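Local coordinates for protein putative NADP oxidoreductase BF3122 (Bacteroides fragilis, PDB 3D1L) that is a putative oxidoreductase that probably binds NADP through a Rossmann-type domain, its substrate and reaction being unknown, at residues His100-Pro106 with Arg171-His175; Tyr117-Tyr121 with Leu152-Ala156; Phe139-Ala143 with Ala166-Arg171; Ala69-Ser75 with Glu95-Thr101. One frame throughout, in Å; residues are numbered along the deposited sequence.

Interaction 1 (His100-Pro106 with Arg171-His175). With MPR (2-mercapto-propion aldehyde), chain E.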
loop_
_atom_site.group_PDB
_atom_site.type_symbol
_atom_site.label_atom_id
_atom_site.label_comp_id
_atom_site.label_asym_id
_atom_site.label_seq_id
_atom_site.Cartn_x
_atom_site.Cartn_y
_atom_site.Cartn_z
ATOM N N HIS B 100 -6.111 0.927 -29.129
ATOM C CA HIS B 100 -5.862 1.776 -27.978
ATOM C C HIS B 100 -5.772 0.923 -26.730
ATOM O O HIS B 100 -6.067 -0.267 -26.767
ATOM C CB HIS B 100 -6.881 2.894 -27.865
ATOM C CG HIS B 100 -8.257 2.435 -27.546
ATOM N ND1 HIS B 100 -8.623 2.004 -26.284
ATOM C CD2 HIS B 100 -9.374 2.360 -28.310
ATOM C CE1 HIS B 100 -9.909 1.695 -26.285
ATOM N NE2 HIS B 100 -10.386 1.896 -27.500
ATOM N N THR B 101 -5.331 1.533 -25.642
ATOM C CA THR B 101 -5.028 0.814 -24.414
ATOM C C THR B 101 -5.914 1.239 -23.241
ATOM O O THR B 101 -5.568 1.001 -22.069
ATOM C CB THR B 101 -3.582 1.055 -24.029
ATOM O OG1 THR B 101 -3.345 2.462 -23.994
ATOM C CG2 THR B 101 -2.648 0.450 -25.068
ATOM N N ALA B 102 -7.021 1.909 -23.528
ATOM C CA ALA B 102 -7.843 2.463 -22.454
ATOM C C ALA B 102 -8.891 1.470 -21.986
ATOM O O ALA B 102 -9.537 0.813 -22.794
ATOM C CB ALA B 102 -8.486 3.730 -22.875
ATOM N N GLY B 103 -9.060 1.385 -20.663
ATOM C CA GLY B 103 -10.092 0.553 -20.051
ATOM C C GLY B 103 -11.515 1.022 -20.332
ATOM O O GLY B 103 -12.439 0.207 -20.454
ATOM N N SER B 104 -11.708 2.333 -20.430
ATOM C CA SER B 104 -13.062 2.858 -20.425
ATOM C C SER B 104 -13.376 3.612 -21.717
ATOM O O SER B 104 -14.271 4.441 -21.746
ATOM C CB SER B 104 -13.310 3.717 -19.182
ATOM O OG SER B 104 -13.461 2.923 -18.005
ATOM N N ILE B 105 -12.632 3.324 -22.779
ATOM C CA ILE B 105 -12.960 3.841 -24.106
ATOM C C ILE B 105 -13.442 2.669 -24.955
ATOM O O ILE B 105 -12.754 1.653 -25.044
ATOM C CB ILE B 105 -11.750 4.510 -24.783
ATOM C CG1 ILE B 105 -11.320 5.770 -24.037
ATOM C CG2 ILE B 105 -12.048 4.873 -26.237
ATOM C CD1 ILE B 105 -10.029 6.389 -24.666
ATOM N N PRO B 106 -14.618 2.802 -25.594
ATOM C CA PRO B 106 -15.124 1.689 -26.407
ATOM C C PRO B 106 -14.239 1.439 -27.614
ATOM O O PRO B 106 -13.582 2.369 -28.098
ATOM C CB PRO B 106 -16.507 2.169 -26.854
ATOM C CG PRO B 106 -16.512 3.618 -26.662
ATOM C CD PRO B 106 -15.521 3.970 -25.612
ATOM N N ARG B 171 -15.041 -4.690 -20.128
ATOM C CA ARG B 171 -13.771 -4.007 -19.828
ATOM C C ARG B 171 -14.018 -2.728 -18.989
ATOM O O ARG B 171 -13.268 -2.407 -18.073
ATOM C CB ARG B 171 -12.988 -3.715 -21.118
ATOM C CG ARG B 171 -11.619 -3.058 -20.898
ATOM C CD ARG B 171 -10.873 -2.752 -22.197
ATOM N NE ARG B 171 -11.555 -1.777 -23.057
ATOM C CZ ARG B 171 -12.228 -2.095 -24.159
ATOM N NH1 ARG B 171 -12.301 -3.363 -24.552
ATOM N NH2 ARG B 171 -12.814 -1.138 -24.878
ATOM N N LYS B 172 -15.088 -2.013 -19.303
ATOM C CA LYS B 172 -15.495 -0.893 -18.468
ATOM C C LYS B 172 -15.735 -1.335 -17.031
ATOM O O LYS B 172 -15.271 -0.688 -16.102
ATOM C CB LYS B 172 -16.743 -0.200 -19.016
ATOM C CG LYS B 172 -16.474 1.185 -19.529
ATOM C CD LYS B 172 -17.627 2.169 -19.208
ATOM C CE LYS B 172 -18.937 1.750 -19.886
ATOM N NZ LYS B 172 -20.080 2.621 -19.446
ATOM N N SER B 173 -16.465 -2.438 -16.875
ATOM C CA SER B 173 -16.753 -3.043 -15.581
ATOM C C SER B 173 -15.482 -3.356 -14.784
ATOM O O SER B 173 -15.394 -3.052 -13.598
ATOM C CB SER B 173 -17.549 -4.324 -15.797
ATOM O OG SER B 173 -18.905 -4.015 -16.108
ATOM N N LEU B 174 -14.507 -3.974 -15.441
ATOM C CA LEU B 174 -13.256 -4.333 -14.797
ATOM C C LEU B 174 -12.517 -3.063 -14.393
ATOM O O LEU B 174 -11.989 -2.972 -13.293
ATOM C CB LEU B 174 -12.400 -5.169 -15.740
ATOM C CG LEU B 174 -12.915 -6.583 -15.997
ATOM C CD1 LEU B 174 -12.258 -7.136 -17.266
ATOM C CD2 LEU B 174 -12.640 -7.506 -14.797
ATOM N N HIS B 175 -12.488 -2.085 -15.290
ATOM C CA HIS B 175 -11.803 -0.837 -15.015
ATOM C C HIS B 175 -12.421 -0.104 -13.833
ATOM O O HIS B 175 -11.704 0.452 -13.003
ATOM C CB HIS B 175 -11.731 0.060 -16.275
ATOM C CG HIS B 175 -10.904 1.301 -16.084
ATOM N ND1 HIS B 175 -11.118 2.463 -16.794
ATOM C CD2 HIS B 175 -9.881 1.568 -15.237
ATOM C CE1 HIS B 175 -10.257 3.385 -16.408
ATOM N NE2 HIS B 175 -9.492 2.870 -15.462
HETATM C C1 MPR E . -6.990 2.071 -13.557
HETATM O O MPR E . -7.203 3.299 -13.346
HETATM C C2 MPR E . -6.521 1.050 -12.565
HETATM C C3 MPR E . -5.869 -0.208 -13.119
HETATM S S3 MPR E . -4.693 -0.935 -11.934
#

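Interaction 2 (Tyr117-Tyr121 with Leu152-Ala156)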
loop_
_atom_site.group_PDB
_atom_site.type_symbol
_atom_site.label_atom_id
_atom_site.label_comp_id
_atom_site.label_asym_id
_atom_site.label_seq_id
_atom_site.Cartn_x
_atom_site.Cartn_y
_atom_site.Cartn_z
ATOM N N TYR B 117 -8.672 -2.713 -36.358
ATOM C CA TYR B 117 -8.627 -1.943 -35.124
ATOM C C TYR B 117 -9.027 -2.826 -33.940
ATOM O O TYR B 117 -9.558 -3.924 -34.137
ATOM C CB TYR B 117 -9.518 -0.708 -35.224
ATOM C CG TYR B 117 -10.982 -0.992 -35.460
ATOM C CD1 TYR B 117 -11.836 -1.278 -34.392
ATOM C CD2 TYR B 117 -11.522 -0.939 -36.744
ATOM C CE1 TYR B 117 -13.187 -1.542 -34.597
ATOM C CE2 TYR B 117 -12.885 -1.183 -36.974
ATOM C CZ TYR B 117 -13.705 -1.489 -35.894
ATOM O OH TYR B 117 -15.044 -1.735 -36.091
ATOM N N GLY B 118 -8.778 -2.352 -32.729
ATOM C CA GLY B 118 -9.013 -3.162 -31.544
ATOM C C GLY B 118 -8.582 -2.469 -30.281
ATOM O O GLY B 118 -8.218 -1.297 -30.301
ATOM N N VAL B 119 -8.665 -3.197 -29.171
ATOM C CA VAL B 119 -8.288 -2.697 -27.863
ATOM C C VAL B 119 -7.289 -3.701 -27.323
ATOM O O VAL B 119 -7.493 -4.899 -27.433
ATOM C CB VAL B 119 -9.515 -2.586 -26.923
ATOM C CG1 VAL B 119 -9.106 -2.117 -25.520
ATOM C CG2 VAL B 119 -10.543 -1.645 -27.513
ATOM N N PHE B 120 -6.199 -3.197 -26.774
ATOM C CA PHE B 120 -5.067 -3.992 -26.316
ATOM C C PHE B 120 -4.804 -3.504 -24.885
ATOM O O PHE B 120 -3.956 -2.632 -24.682
ATOM C CB PHE B 120 -3.892 -3.648 -27.221
ATOM C CG PHE B 120 -2.754 -4.624 -27.196
ATOM C CD1 PHE B 120 -2.929 -5.954 -27.568
ATOM C CD2 PHE B 120 -1.478 -4.179 -26.902
ATOM C CE1 PHE B 120 -1.865 -6.839 -27.582
ATOM C CE2 PHE B 120 -0.383 -5.059 -26.926
ATOM C CZ PHE B 120 -0.579 -6.395 -27.273
ATOM N N TYR B 121 -5.551 -4.043 -23.908
ATOM C CA TYR B 121 -5.637 -3.451 -22.549
ATOM C C TYR B 121 -4.935 -4.264 -21.436
ATOM O O TYR B 121 -5.499 -5.220 -20.939
ATOM C CB TYR B 121 -7.115 -3.260 -22.170
ATOM C CG TYR B 121 -7.380 -2.714 -20.767
ATOM C CD1 TYR B 121 -6.790 -1.512 -20.314
ATOM C CD2 TYR B 121 -8.299 -3.347 -19.930
ATOM C CE1 TYR B 121 -7.061 -1.016 -19.039
ATOM C CE2 TYR B 121 -8.597 -2.852 -18.672
ATOM C CZ TYR B 121 -7.983 -1.702 -18.229
ATOM O OH TYR B 121 -8.313 -1.251 -16.979
ATOM N N LEU B 152 -3.502 -9.977 -32.055
ATOM C CA LEU B 152 -3.268 -9.264 -30.765
ATOM C C LEU B 152 -3.020 -10.225 -29.591
ATOM O O LEU B 152 -2.095 -10.038 -28.817
ATOM C CB LEU B 152 -4.418 -8.300 -30.435
ATOM C CG LEU B 152 -4.639 -7.071 -31.324
ATOM C CD1 LEU B 152 -5.927 -6.330 -30.972
ATOM C CD2 LEU B 152 -3.423 -6.102 -31.297
ATOM N N LYS B 153 -3.837 -11.265 -29.477
ATOM C CA LYS B 153 -3.650 -12.257 -28.421
ATOM C C LYS B 153 -2.308 -12.984 -28.487
ATOM O O LYS B 153 -1.710 -13.302 -27.459
ATOM C CB LYS B 153 -4.792 -13.269 -28.437
ATOM C CG LYS B 153 -6.093 -12.668 -27.941
ATOM C CD LYS B 153 -7.300 -13.539 -28.345
ATOM C CE LYS B 153 -7.291 -14.851 -27.623
ATOM N NZ LYS B 153 -8.393 -15.704 -28.145
ATOM N N ALA B 154 -1.845 -13.238 -29.698
ATOM C CA ALA B 154 -0.578 -13.891 -29.893
ATOM C C ALA B 154 0.541 -12.982 -29.413
ATOM O O ALA B 154 1.472 -13.447 -28.742
ATOM C CB ALA B 154 -0.392 -14.280 -31.358
ATOM N N ILE B 155 0.441 -11.687 -29.727
ATOM C CA ILE B 155 1.401 -10.702 -29.219
ATOM C C ILE B 155 1.321 -10.653 -27.702
ATOM O O ILE B 155 2.346 -10.783 -27.041
ATOM C CB ILE B 155 1.176 -9.281 -29.786
ATOM C CG1 ILE B 155 1.450 -9.264 -31.295
ATOM C CG2 ILE B 155 2.079 -8.264 -29.064
ATOM C CD1 ILE B 155 1.095 -7.932 -31.964
ATOM N N ALA B 156 0.112 -10.465 -27.160
ATOM C CA ALA B 156 -0.070 -10.363 -25.696
ATOM C C ALA B 156 0.383 -11.625 -24.930
ATOM O O ALA B 156 0.936 -11.507 -23.840
ATOM C CB ALA B 156 -1.507 -9.967 -25.320
#

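Interaction 3 (Phe139-Ala143 with Ala166-Arg171)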
loop_
_atom_site.group_PDB
_atom_site.type_symbol
_atom_site.label_atom_id
_atom_site.label_comp_id
_atom_site.label_asym_id
_atom_site.label_seq_id
_atom_site.Cartn_x
_atom_site.Cartn_y
_atom_site.Cartn_z
ATOM N N PHE B 139 -4.462 -9.185 -19.449
ATOM C CA PHE B 139 -4.404 -8.461 -20.711
ATOM C C PHE B 139 -5.727 -8.718 -21.450
ATOM O O PHE B 139 -5.964 -9.833 -21.881
ATOM C CB PHE B 139 -3.275 -9.060 -21.538
ATOM C CG PHE B 139 -2.334 -8.080 -22.122
ATOM C CD1 PHE B 139 -2.739 -7.188 -23.101
ATOM C CD2 PHE B 139 -1.004 -8.102 -21.746
ATOM C CE1 PHE B 139 -1.831 -6.318 -23.663
ATOM C CE2 PHE B 139 -0.086 -7.245 -22.309
ATOM C CZ PHE B 139 -0.481 -6.356 -23.260
ATOM N N PHE B 140 -6.569 -7.700 -21.616
ATOM C CA PHE B 140 -7.855 -7.850 -22.305
ATOM C C PHE B 140 -7.827 -7.358 -23.733
ATOM O O PHE B 140 -7.305 -6.258 -24.015
ATOM C CB PHE B 140 -8.952 -7.163 -21.517
ATOM C CG PHE B 140 -8.976 -7.590 -20.089
ATOM C CD1 PHE B 140 -9.680 -8.730 -19.707
ATOM C CD2 PHE B 140 -8.242 -6.892 -19.131
ATOM C CE1 PHE B 140 -9.686 -9.146 -18.398
ATOM C CE2 PHE B 140 -8.238 -7.311 -17.831
ATOM C CZ PHE B 140 -8.964 -8.437 -17.460
ATOM N N ILE B 141 -8.376 -8.193 -24.626
ATOM C CA ILE B 141 -8.253 -8.016 -26.080
ATOM C C ILE B 141 -9.627 -7.982 -26.703
ATOM O O ILE B 141 -10.491 -8.813 -26.395
ATOM C CB ILE B 141 -7.455 -9.177 -26.752
ATOM C CG1 ILE B 141 -6.009 -9.290 -26.221
ATOM C CG2 ILE B 141 -7.486 -9.085 -28.323
ATOM C CD1 ILE B 141 -5.267 -8.045 -26.062
ATOM N N GLU B 142 -9.813 -6.997 -27.569
ATOM C CA GLU B 142 -10.973 -6.898 -28.447
ATOM C C GLU B 142 -10.398 -6.475 -29.807
ATOM O O GLU B 142 -9.380 -5.771 -29.847
ATOM C CB GLU B 142 -11.926 -5.827 -27.899
ATOM C CG GLU B 142 -13.405 -6.096 -28.118
ATOM C CD GLU B 142 -14.259 -4.911 -27.701
ATOM O OE1 GLU B 142 -13.696 -3.964 -27.111
ATOM O OE2 GLU B 142 -15.487 -4.921 -27.953
ATOM N N ALA B 143 -10.989 -6.942 -30.912
ATOM C CA ALA B 143 -10.598 -6.477 -32.250
ATOM C C ALA B 143 -11.748 -6.545 -33.256
ATOM O O ALA B 143 -12.744 -7.222 -33.025
ATOM C CB ALA B 143 -9.381 -7.230 -32.764
ATOM N N ALA B 166 -12.205 -9.900 -24.079
ATOM C CA ALA B 166 -13.286 -9.224 -23.346
ATOM C C ALA B 166 -13.898 -8.110 -24.194
ATOM O O ALA B 166 -13.182 -7.474 -24.986
ATOM C CB ALA B 166 -12.770 -8.694 -21.987
ATOM N N ASP B 167 -15.203 -7.897 -24.077
ATOM C CA ASP B 167 -15.943 -6.821 -24.758
ATOM C C ASP B 167 -15.715 -5.465 -24.101
ATOM O O ASP B 167 -15.201 -5.402 -22.972
ATOM C CB ASP B 167 -17.440 -7.109 -24.692
ATOM C CG ASP B 167 -17.888 -8.089 -25.739
ATOM O OD1 ASP B 167 -17.050 -8.483 -26.588
ATOM O OD2 ASP B 167 -19.083 -8.455 -25.720
ATOM N N SER B 168 -16.158 -4.390 -24.755
ATOM C CA SER B 168 -15.958 -3.053 -24.206
ATOM C C SER B 168 -16.727 -2.899 -22.891
ATOM O O SER B 168 -16.287 -2.191 -21.972
ATOM C CB SER B 168 -16.345 -1.977 -25.222
ATOM O OG SER B 168 -15.278 -1.734 -26.138
ATOM N N GLU B 169 -17.859 -3.610 -22.825
ATOM C CA GLU B 169 -18.769 -3.604 -21.690
ATOM C C GLU B 169 -18.141 -4.317 -20.495
ATOM O O GLU B 169 -18.064 -3.753 -19.415
ATOM C CB GLU B 169 -20.129 -4.217 -22.095
ATOM C CG GLU B 169 -21.126 -4.380 -20.943
ATOM C CD GLU B 169 -22.569 -4.612 -21.413
ATOM O OE1 GLU B 169 -22.781 -5.044 -22.579
ATOM O OE2 GLU B 169 -23.504 -4.369 -20.607
ATOM N N GLN B 170 -17.667 -5.542 -20.682
ATOM C CA GLN B 170 -16.899 -6.205 -19.624
ATOM C C GLN B 170 -15.709 -5.348 -19.186
ATOM O O GLN B 170 -15.390 -5.298 -18.004
ATOM C CB GLN B 170 -16.377 -7.570 -20.076
ATOM C CG GLN B 170 -17.398 -8.710 -20.283
ATOM C CD GLN B 170 -16.770 -9.896 -21.036
ATOM O OE1 GLN B 170 -16.051 -9.696 -22.017
ATOM N NE2 GLN B 170 -17.017 -11.118 -20.563
ATOM N N ARG B 171 -15.041 -4.690 -20.128
ATOM C CA ARG B 171 -13.771 -4.007 -19.828
ATOM C C ARG B 171 -14.018 -2.728 -18.989
ATOM O O ARG B 171 -13.268 -2.407 -18.073
ATOM C CB ARG B 171 -12.988 -3.715 -21.118
ATOM C CG ARG B 171 -11.619 -3.058 -20.898
ATOM C CD ARG B 171 -10.873 -2.752 -22.197
ATOM N NE ARG B 171 -11.555 -1.777 -23.057
ATOM C CZ ARG B 171 -12.228 -2.095 -24.159
ATOM N NH1 ARG B 171 -12.301 -3.363 -24.552
ATOM N NH2 ARG B 171 -12.814 -1.138 -24.878
#

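Interaction 4 (Ala69-Ser75 with Glu95-Thr101)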
loop_
_atom_site.group_PDB
_atom_site.type_symbol
_atom_site.label_atom_id
_atom_site.label_comp_id
_atom_site.label_asym_id
_atom_site.label_seq_id
_atom_site.Cartn_x
_atom_site.Cartn_y
_atom_site.Cartn_z
ATOM N N ALA B 69 4.408 0.655 -40.364
ATOM C CA ALA B 69 4.271 -0.346 -39.321
ATOM C C ALA B 69 2.960 -1.123 -39.427
ATOM O O ALA B 69 1.983 -0.663 -40.045
ATOM C CB ALA B 69 4.397 0.319 -37.934
ATOM N N LYS B 70 2.943 -2.276 -38.774
ATOM C CA LYS B 70 1.809 -3.188 -38.751
ATOM C C LYS B 70 0.886 -2.919 -37.567
ATOM O O LYS B 70 -0.328 -3.138 -37.638
ATOM C CB LYS B 70 2.353 -4.634 -38.713
ATOM C CG LYS B 70 1.351 -5.736 -38.442
ATOM C CD LYS B 70 0.305 -5.916 -39.518
ATOM C CE LYS B 70 -0.847 -6.743 -38.921
ATOM N NZ LYS B 70 -2.001 -7.010 -39.828
ATOM N N LEU B 71 1.458 -2.430 -36.474
ATOM C CA LEU B 71 0.692 -2.204 -35.269
ATOM C C LEU B 71 1.000 -0.838 -34.676
ATOM O O LEU B 71 2.164 -0.495 -34.450
ATOM C CB LEU B 71 0.955 -3.320 -34.240
ATOM C CG LEU B 71 0.190 -3.209 -32.912
ATOM C CD1 LEU B 71 -1.306 -3.405 -33.157
ATOM C CD2 LEU B 71 0.692 -4.235 -31.883
ATOM N N TYR B 72 -0.067 -0.081 -34.431
ATOM C CA TYR B 72 -0.008 1.214 -33.814
ATOM C C TYR B 72 -0.724 1.153 -32.464
ATOM O O TYR B 72 -1.943 0.933 -32.402
ATOM C CB TYR B 72 -0.654 2.245 -34.733
ATOM C CG TYR B 72 0.155 2.462 -36.002
ATOM C CD1 TYR B 72 1.104 3.484 -36.061
ATOM C CD2 TYR B 72 -0.014 1.641 -37.129
ATOM C CE1 TYR B 72 1.867 3.697 -37.202
ATOM C CE2 TYR B 72 0.742 1.861 -38.291
ATOM C CZ TYR B 72 1.680 2.886 -38.301
ATOM O OH TYR B 72 2.444 3.133 -39.386
ATOM N N ILE B 73 0.049 1.321 -31.392
ATOM C CA ILE B 73 -0.488 1.257 -30.029
ATOM C C ILE B 73 -0.699 2.663 -29.507
ATOM O O ILE B 73 0.262 3.415 -29.316
ATOM C CB ILE B 73 0.417 0.474 -29.066
ATOM C CG1 ILE B 73 0.689 -0.946 -29.608
ATOM C CG2 ILE B 73 -0.250 0.456 -27.635
ATOM C CD1 ILE B 73 1.705 -1.737 -28.819
ATOM N N VAL B 74 -1.964 3.020 -29.323
ATOM C CA VAL B 74 -2.337 4.379 -29.003
ATOM C C VAL B 74 -2.709 4.457 -27.527
ATOM O O VAL B 74 -3.627 3.784 -27.058
ATOM C CB VAL B 74 -3.465 4.883 -29.944
ATOM C CG1 VAL B 74 -3.799 6.329 -29.681
ATOM C CG2 VAL B 74 -3.074 4.645 -31.438
ATOM N N SER B 75 -1.925 5.251 -26.799
ATOM C CA SER B 75 -2.124 5.492 -25.373
ATOM C C SER B 75 -2.263 6.988 -25.165
ATOM O O SER B 75 -1.301 7.661 -24.792
ATOM C CB SER B 75 -0.913 4.998 -24.578
ATOM O OG SER B 75 -0.754 3.606 -24.677
ATOM N N GLU B 95 -3.591 -3.197 -44.042
ATOM C CA GLU B 95 -3.565 -4.225 -42.974
ATOM C C GLU B 95 -3.034 -3.763 -41.610
ATOM O O GLU B 95 -2.982 -4.565 -40.685
ATOM C CB GLU B 95 -2.743 -5.434 -43.426
ATOM C CG GLU B 95 -1.264 -5.121 -43.509
ATOM C CD GLU B 95 -0.439 -6.279 -44.029
ATOM O OE1 GLU B 95 0.034 -6.170 -45.177
ATOM O OE2 GLU B 95 -0.267 -7.283 -43.282
ATOM N N ALA B 96 -2.578 -2.516 -41.493
ATOM C CA ALA B 96 -2.124 -2.008 -40.182
ATOM C C ALA B 96 -3.249 -2.102 -39.156
ATOM O O ALA B 96 -4.418 -1.885 -39.477
ATOM C CB ALA B 96 -1.629 -0.583 -40.289
ATOM N N LEU B 97 -2.897 -2.455 -37.930
ATOM C CA LEU B 97 -3.882 -2.554 -36.866
ATOM C C LEU B 97 -3.748 -1.356 -35.924
ATOM O O LEU B 97 -2.649 -1.103 -35.406
ATOM C CB LEU B 97 -3.678 -3.913 -36.168
ATOM C CG LEU B 97 -4.545 -4.555 -35.090
ATOM C CD1 LEU B 97 -6.012 -4.219 -35.239
ATOM C CD2 LEU B 97 -4.350 -6.096 -35.046
HETATM N N MSE B 98 -4.821 -0.579 -35.747
HETATM C CA MSE B 98 -4.812 0.495 -34.714
HETATM C C MSE B 98 -5.539 0.032 -33.482
HETATM O O MSE B 98 -6.727 -0.325 -33.534
HETATM C CB MSE B 98 -5.438 1.843 -35.120
HETATM C CG MSE B 98 -5.810 2.050 -36.543
HETATM SE SE MSE B 98 -4.362 1.847 -37.785
HETATM C CE MSE B 98 -3.189 3.143 -36.970
ATOM N N VAL B 99 -4.820 0.047 -32.374
ATOM C CA VAL B 99 -5.397 -0.296 -31.084
ATOM C C VAL B 99 -5.195 0.830 -30.083
ATOM O O VAL B 99 -4.252 1.618 -30.182
ATOM C CB VAL B 99 -4.837 -1.651 -30.528
ATOM C CG1 VAL B 99 -5.014 -2.765 -31.556
ATOM C CG2 VAL B 99 -3.368 -1.530 -30.092
ATOM N N HIS B 100 -6.111 0.927 -29.129
ATOM C CA HIS B 100 -5.862 1.776 -27.978
ATOM C C HIS B 100 -5.772 0.923 -26.730
ATOM O O HIS B 100 -6.067 -0.267 -26.767
ATOM C CB HIS B 100 -6.881 2.894 -27.865
ATOM C CG HIS B 100 -8.257 2.435 -27.546
ATOM N ND1 HIS B 100 -8.623 2.004 -26.284
ATOM C CD2 HIS B 100 -9.374 2.360 -28.310
ATOM C CE1 HIS B 100 -9.909 1.695 -26.285
ATOM N NE2 HIS B 100 -10.386 1.896 -27.500
ATOM N N THR B 101 -5.331 1.533 -25.642
ATOM C CA THR B 101 -5.028 0.814 -24.414
ATOM C C THR B 101 -5.914 1.239 -23.241
ATOM O O THR B 101 -5.568 1.001 -22.069
ATOM C CB THR B 101 -3.582 1.055 -24.029
ATOM O OG1 THR B 101 -3.345 2.462 -23.994
ATOM C CG2 THR B 101 -2.648 0.450 -25.068
#

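Interaction 1 (His100-Pro106 with Arg171-His175)
The loop that leaves the Rossmann-type strand 97-100 is joined here to the start of the long helix 168-198, mostly by polar groups. Arg171 does most of this work. Its NH2 gives a hydrogen bond to Ile105 O at 2.8 Å, and its NE a weak one to Ala102 O at 3.3 Å. NH1 turns to Glu142 in a salt bridge. The loop is also tied to itself: His100 ND1 accepts from Ala102 N at 3.2 Å, and His100 NE2 donates to Pro106 O at 3.3 Å. Gly103 packs close against His175, where a CB would clash with the ring. Ser104 OG and His175 ND1 share a hydrogen bond of 2.7 Å, and Ser104 OG is also hydrogen-bonded to His241 of the second subunit. Lys172 NZ bonds to Asn240 of that subunit. His175 belongs to the MPR pocket, and its NE2 gives a weak hydrogen bond to MPR O at 3.1 Å. Arg171 thus meets the loop's carbonyls, while His175 is held between Ser104 and the ligand.

Interaction 2 (Tyr117-Tyr121 with Leu152-Ala156)
This contact is a helix packed on one face of the central sheet of the Rossmann-like domain. Strand 117-121 and helix 152-156 run nearly parallel, 18° apart, with their axes 10.1 Å from each other. The main bump is Phe120. Its CA-to-CB bond points sideways, but the ring reaches over to the helix and enters a hollow lined by Leu152, Ile155 and Ala156. These three residues, at positions i, i+3 and i+4, lie on the same side of the helix, and their CA-to-CB bonds all point toward the strand. Phe120 CD1 lies 3.8 Å from Leu152 CD2, and Phe120 CZ lies 3.7 Å from Ile155 CG2. The small Ala156 makes a shallow part of the hollow, with its CB 3.9 Å from Phe120 CE1.

Leu152 is the bump in the other direction. Its CD1 comes to 4.5 Å from Gly118 CA and 4.1 Å from Val119 O. Gly118 gives a flat place here: a CB on it would point at the helix and sit tightly against Leu152 CD1. Leu152 also touches Leu97 and Val99 of the neighbouring strand 97-100 and Ile141 on strand 139-143, so it spans several strands. No hydrogen bond crosses between the segments. The closest approach is at the edge of the aromatic ring, where Phe120 CE1 meets Leu152 O at 3.4 Å.

Interaction 3 (Phe139-Ala143 with Ala166-Arg171)
Segment 139-143 is an extended strand. Segment 166-171 starts in extended form at Ala166 and turns into a helix from Ser168. The backbones are nearest at Phe140 and Ala166, whose CA atoms are 5.7 Å apart. One backbone hydrogen bond joins them, Ala166 N to Ile141 O at 3.1 Å. Arg171 N bonds back to Asp167 O at 2.9 Å in the first helical turn. Asp167 holds the N-cap position, but its side chain makes no capping bond.

The place is the far edge of the mixed sheet, where edge strand 163-165 pairs in parallel with strand 139-143 and then leads into the long helix 168-198. Glu142 bridges the strand to that helix. Its OE1 forms a salt bridge with Arg171 NH1 at 3.0 Å and accepts a hydrogen bond from Ser168 OG at 2.9 Å. Its OE2 takes a weak hydrogen bond from Ser168 N at 3.3 Å. Arg171 NH2 in turn donates to Ser168 OG at 2.8 Å, and also bonds to Ile105. Asp167 N is bonded to Gln170 OE1 at 2.9 Å. The apolar part is small: Phe140 CD1 rests 3.8 Å from Ala166 CB, while Phe140 also packs on Val205 of the second subunit.

Interaction 4 (Ala69-Ser75 with Glu95-Thr101)
Strands 71-74 and 97-100 are parallel neighbours in the sheet, joined through helix 78-89 as a beta-alpha-beta unit of the Rossmann-type domain. Four well-formed backbone hydrogen bonds tie them. Leu97 N donates to Lys70 O at 2.7 Å, Tyr72 N to Leu97 O at 2.9 Å, Val99 N to Tyr72 O at 3.0 Å, and Val74 N to Val99 O at 2.8 Å. A weak fifth, Thr101 N to Val74 O at 3.2 Å, follows as the strands end.

Polar side chains act at both ends. Lys70 NZ donates to Glu95 O at 2.8 Å and has a long salt bridge to Glu95 OE2 at 3.9 Å. At the other end Ser75 OG and Thr101 OG1 share a hydrogen bond of 2.9 Å.

The apolar contacts lie on both faces. On one, Leu71 CD1 is 3.9 Å from Leu97 CB, and Ile73 CG1 is 4.1 Å from Val99 CG2. Helix 146-157 covers Leu71, Leu97 and Val99. On the other, Tyr72 CB meets CE of the selenomethionine Met98 at 3.5 Å. The Met98 SE lies 5.4 Å from the Tyr72 ring centroid, an oblique Met-aromatic contact. Backbone bonding thus sets the parallel register and mostly apolar side chains pack on the two faces, while the side-chain hydrogen bonds between the segments lie at the two ends.

How the interactions relate
Interaction 4 comes first along the chain, and its strand 97-100 runs on into the loop of interaction 1; the two share His100 and Thr101. Interactions 2 and 3 are nested inside the loop that interaction 1 closes, and their segments alternate. Strands 71-74, 97-100, 117-122 and 139-143 lie side by side in one sheet, so interactions 2, 3 and 4 all reach it. Interactions 1 and 3 share Arg171 and their centres are about 7 Å apart; those of 1 and 4 are about 16 Å apart. The sheet is thereby tied to helix 168-198, which leads from the Rossmann-type part toward the helical C-terminal region.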